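Local coordinates for lactate racemase apoprotein (Thermoanaerobacterium thermosaccharolyticum, PDB 2YJG), which catalyses the interconversion of D- and L-lactate, using in its mature form a nickel-pincer cofactor derived from nicotinic acid mononucleotide, at the interface of chains A and B. Numbering follows the deposited sequence. Chains: chain A/B, Lactate racemase apoprotein.

The interface of chains A and B. Residues chain A 125-131; chain B 125-130.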
# COMPACT_ATOMS: atom_id res chain seq x y z
N VAL A 125 -2.85 -4.51 2.87
CA VAL A 125 -2.42 -4.26 1.50
C VAL A 125 -1.01 -4.83 1.28
O VAL A 125 -0.77 -5.53 0.33
CB VAL A 125 -2.51 -2.75 1.13
CG1 VAL A 125 -1.81 -2.45 -0.17
CG2 VAL A 125 -4.00 -2.27 1.07
N GLU A 126 -0.11 -4.58 2.21
CA GLU A 126 1.22 -5.15 2.15
C GLU A 126 1.21 -6.68 2.24
O GLU A 126 1.76 -7.36 1.36
CB GLU A 126 2.06 -4.56 3.29
CG GLU A 126 2.29 -3.02 3.17
CD GLU A 126 2.94 -2.38 4.37
OE1 GLU A 126 3.21 -3.08 5.39
OE2 GLU A 126 3.24 -1.15 4.30
N ASN A 127 0.65 -7.19 3.33
CA ASN A 127 0.83 -8.56 3.77
C ASN A 127 0.13 -9.60 2.86
O ASN A 127 0.52 -10.78 2.80
CB ASN A 127 0.30 -8.80 5.18
CG ASN A 127 1.07 -8.11 6.32
OD1 ASN A 127 2.16 -7.50 6.19
ND2 ASN A 127 0.44 -8.15 7.45
N GLU A 128 -0.97 -9.20 2.22
CA GLU A 128 -1.69 -10.06 1.31
C GLU A 128 -1.48 -9.64 -0.14
O GLU A 128 -0.99 -8.54 -0.42
CB GLU A 128 -3.18 -10.08 1.63
CG GLU A 128 -3.46 -10.58 3.06
CD GLU A 128 -3.11 -12.00 3.39
OE1 GLU A 128 -2.88 -12.83 2.50
OE2 GLU A 128 -3.04 -12.29 4.61
N GLN A 129 -1.90 -10.52 -1.04
CA GLN A 129 -1.82 -10.33 -2.49
C GLN A 129 -3.07 -9.71 -3.09
O GLN A 129 -4.06 -10.40 -3.31
CB GLN A 129 -1.60 -11.69 -3.19
CG GLN A 129 -0.25 -12.36 -2.84
CD GLN A 129 0.02 -13.59 -3.65
OE1 GLN A 129 -0.48 -14.67 -3.34
NE2 GLN A 129 0.80 -13.44 -4.72
N PHE A 130 -3.01 -8.42 -3.36
CA PHE A 130 -4.09 -7.67 -3.97
C PHE A 130 -3.77 -7.45 -5.43
O PHE A 130 -2.66 -7.13 -5.77
CB PHE A 130 -4.24 -6.27 -3.31
CG PHE A 130 -5.00 -6.31 -2.03
CD1 PHE A 130 -4.35 -6.58 -0.82
CD2 PHE A 130 -6.37 -6.07 -2.02
CE1 PHE A 130 -5.07 -6.64 0.37
CE2 PHE A 130 -7.08 -6.13 -0.84
CZ PHE A 130 -6.44 -6.40 0.36
N VAL A 131 -4.78 -7.61 -6.26
CA VAL A 131 -4.69 -7.41 -7.68
C VAL A 131 -5.90 -6.58 -8.08
O VAL A 131 -7.00 -6.82 -7.58
CB VAL A 131 -4.73 -8.79 -8.38
CG1 VAL A 131 -4.69 -8.69 -9.90
CG2 VAL A 131 -3.58 -9.69 -7.87
N VAL B 125 4.17 -4.13 -4.43
CA VAL B 125 3.70 -4.01 -3.07
C VAL B 125 2.30 -4.61 -2.86
O VAL B 125 2.07 -5.35 -1.94
CB VAL B 125 3.73 -2.56 -2.57
CG1 VAL B 125 3.03 -2.43 -1.21
CG2 VAL B 125 5.20 -2.09 -2.46
N GLU B 126 1.42 -4.28 -3.76
CA GLU B 126 0.08 -4.90 -3.82
C GLU B 126 0.05 -6.40 -4.09
O GLU B 126 -0.50 -7.20 -3.29
CB GLU B 126 -0.67 -4.16 -4.91
CG GLU B 126 -0.98 -2.71 -4.49
CD GLU B 126 -1.62 -1.93 -5.61
OE1 GLU B 126 -1.87 -2.54 -6.66
OE2 GLU B 126 -1.83 -0.69 -5.43
N ASN B 127 0.67 -6.79 -5.19
CA ASN B 127 0.49 -8.09 -5.77
C ASN B 127 1.18 -9.19 -4.98
O ASN B 127 0.74 -10.33 -5.03
CB ASN B 127 1.05 -8.13 -7.18
CG ASN B 127 0.33 -7.25 -8.13
OD1 ASN B 127 -0.78 -6.64 -7.84
ND2 ASN B 127 0.93 -7.13 -9.29
N GLU B 128 2.24 -8.85 -4.28
CA GLU B 128 2.98 -9.84 -3.47
C GLU B 128 2.79 -9.62 -1.96
O GLU B 128 2.31 -8.57 -1.53
CB GLU B 128 4.46 -9.80 -3.82
CG GLU B 128 4.76 -10.07 -5.34
CD GLU B 128 4.45 -11.50 -5.80
OE1 GLU B 128 4.14 -12.40 -4.99
OE2 GLU B 128 4.47 -11.70 -7.03
N GLN B 129 3.20 -10.61 -1.16
CA GLN B 129 3.04 -10.59 0.24
C GLN B 129 4.33 -10.01 0.86
O GLN B 129 5.37 -10.67 0.86
CB GLN B 129 2.87 -12.04 0.79
CG GLN B 129 1.65 -12.78 0.26
CD GLN B 129 1.68 -14.22 0.57
OE1 GLN B 129 2.09 -15.06 -0.30
NE2 GLN B 129 1.34 -14.56 1.80
N PHE B 130 4.23 -8.79 1.36
CA PHE B 130 5.34 -8.06 2.02
C PHE B 130 5.00 -7.94 3.50
O PHE B 130 3.89 -7.54 3.85
CB PHE B 130 5.49 -6.65 1.47
CG PHE B 130 6.30 -6.57 0.23
CD1 PHE B 130 5.69 -6.75 -1.03
CD2 PHE B 130 7.65 -6.22 0.28
CE1 PHE B 130 6.43 -6.64 -2.23
CE2 PHE B 130 8.38 -6.14 -0.94
CZ PHE B 130 7.77 -6.34 -2.16
O HOH W 1 1.24 -12.61 4.29
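A two-fold symmetric, mainly backbone-mediated interface joins the two subunits of the homodimer here, where the C-terminal turn of helix 122-127 and the start of strand 129-132 in each chain meet their counterparts. Reciprocal hydrogen bonds run from A:Phe130 N to B:Glu126 O at 2.8 Å and from B:Phe130 N to A:Glu126 O at 2.9 Å. Each donor sits above the carbonyl plane, by 48° in the first bond, and so misses the lone-pair direction. The carbonyl oxygens of A:Val125, A:Glu126 and A:Glu128 and of B:Val125, B:Glu126 and B:Glu128 converge near the axis, where A:Glu128 O and B:Glu126 O are 3.2 Å apart. A magnesium ion is bound by these residues, and it is likely to offset the repulsion between the gathered oxygens. A:Gln129, with CG anti to its carbonyl carbon and the chain extended beyond (chi2 -173°), lays its aliphatic part along the partner's helix end. Its NE2 gives a bent hydrogen bond (144° at H) to B:Asn127 O at 3.1 Å, in both the carbonyl and the amide planes. The twin departs from symmetry: B:Gln129 NE2 reaches a water at 3.2 Å, and that water touches A:Asn127 O. The two glutamines cross obliquely, A:Gln129 CG to B:Gln129 CG at 3.7 Å. An alanine here removes CG and NE2, and would probably weaken the packing against B:Gln129, leave B:Asn127 O without this donor and loosen this part of the interface. As modelled, B:Asn127 OD1 faces A:Phe130 O at 2.8 Å, an acceptor-acceptor clash repeated by the twin pair; the amides may be modelled the wrong way round, and with ND2 facing the carbonyl they would probably donate hydrogen bonds. Reciprocal backbone bonds and the magnesium site point to a structural role, pairing the subunits of the homodimer, consistent with the patch centre lying about 19 Å from the catalytic proton donor/acceptor A:His108.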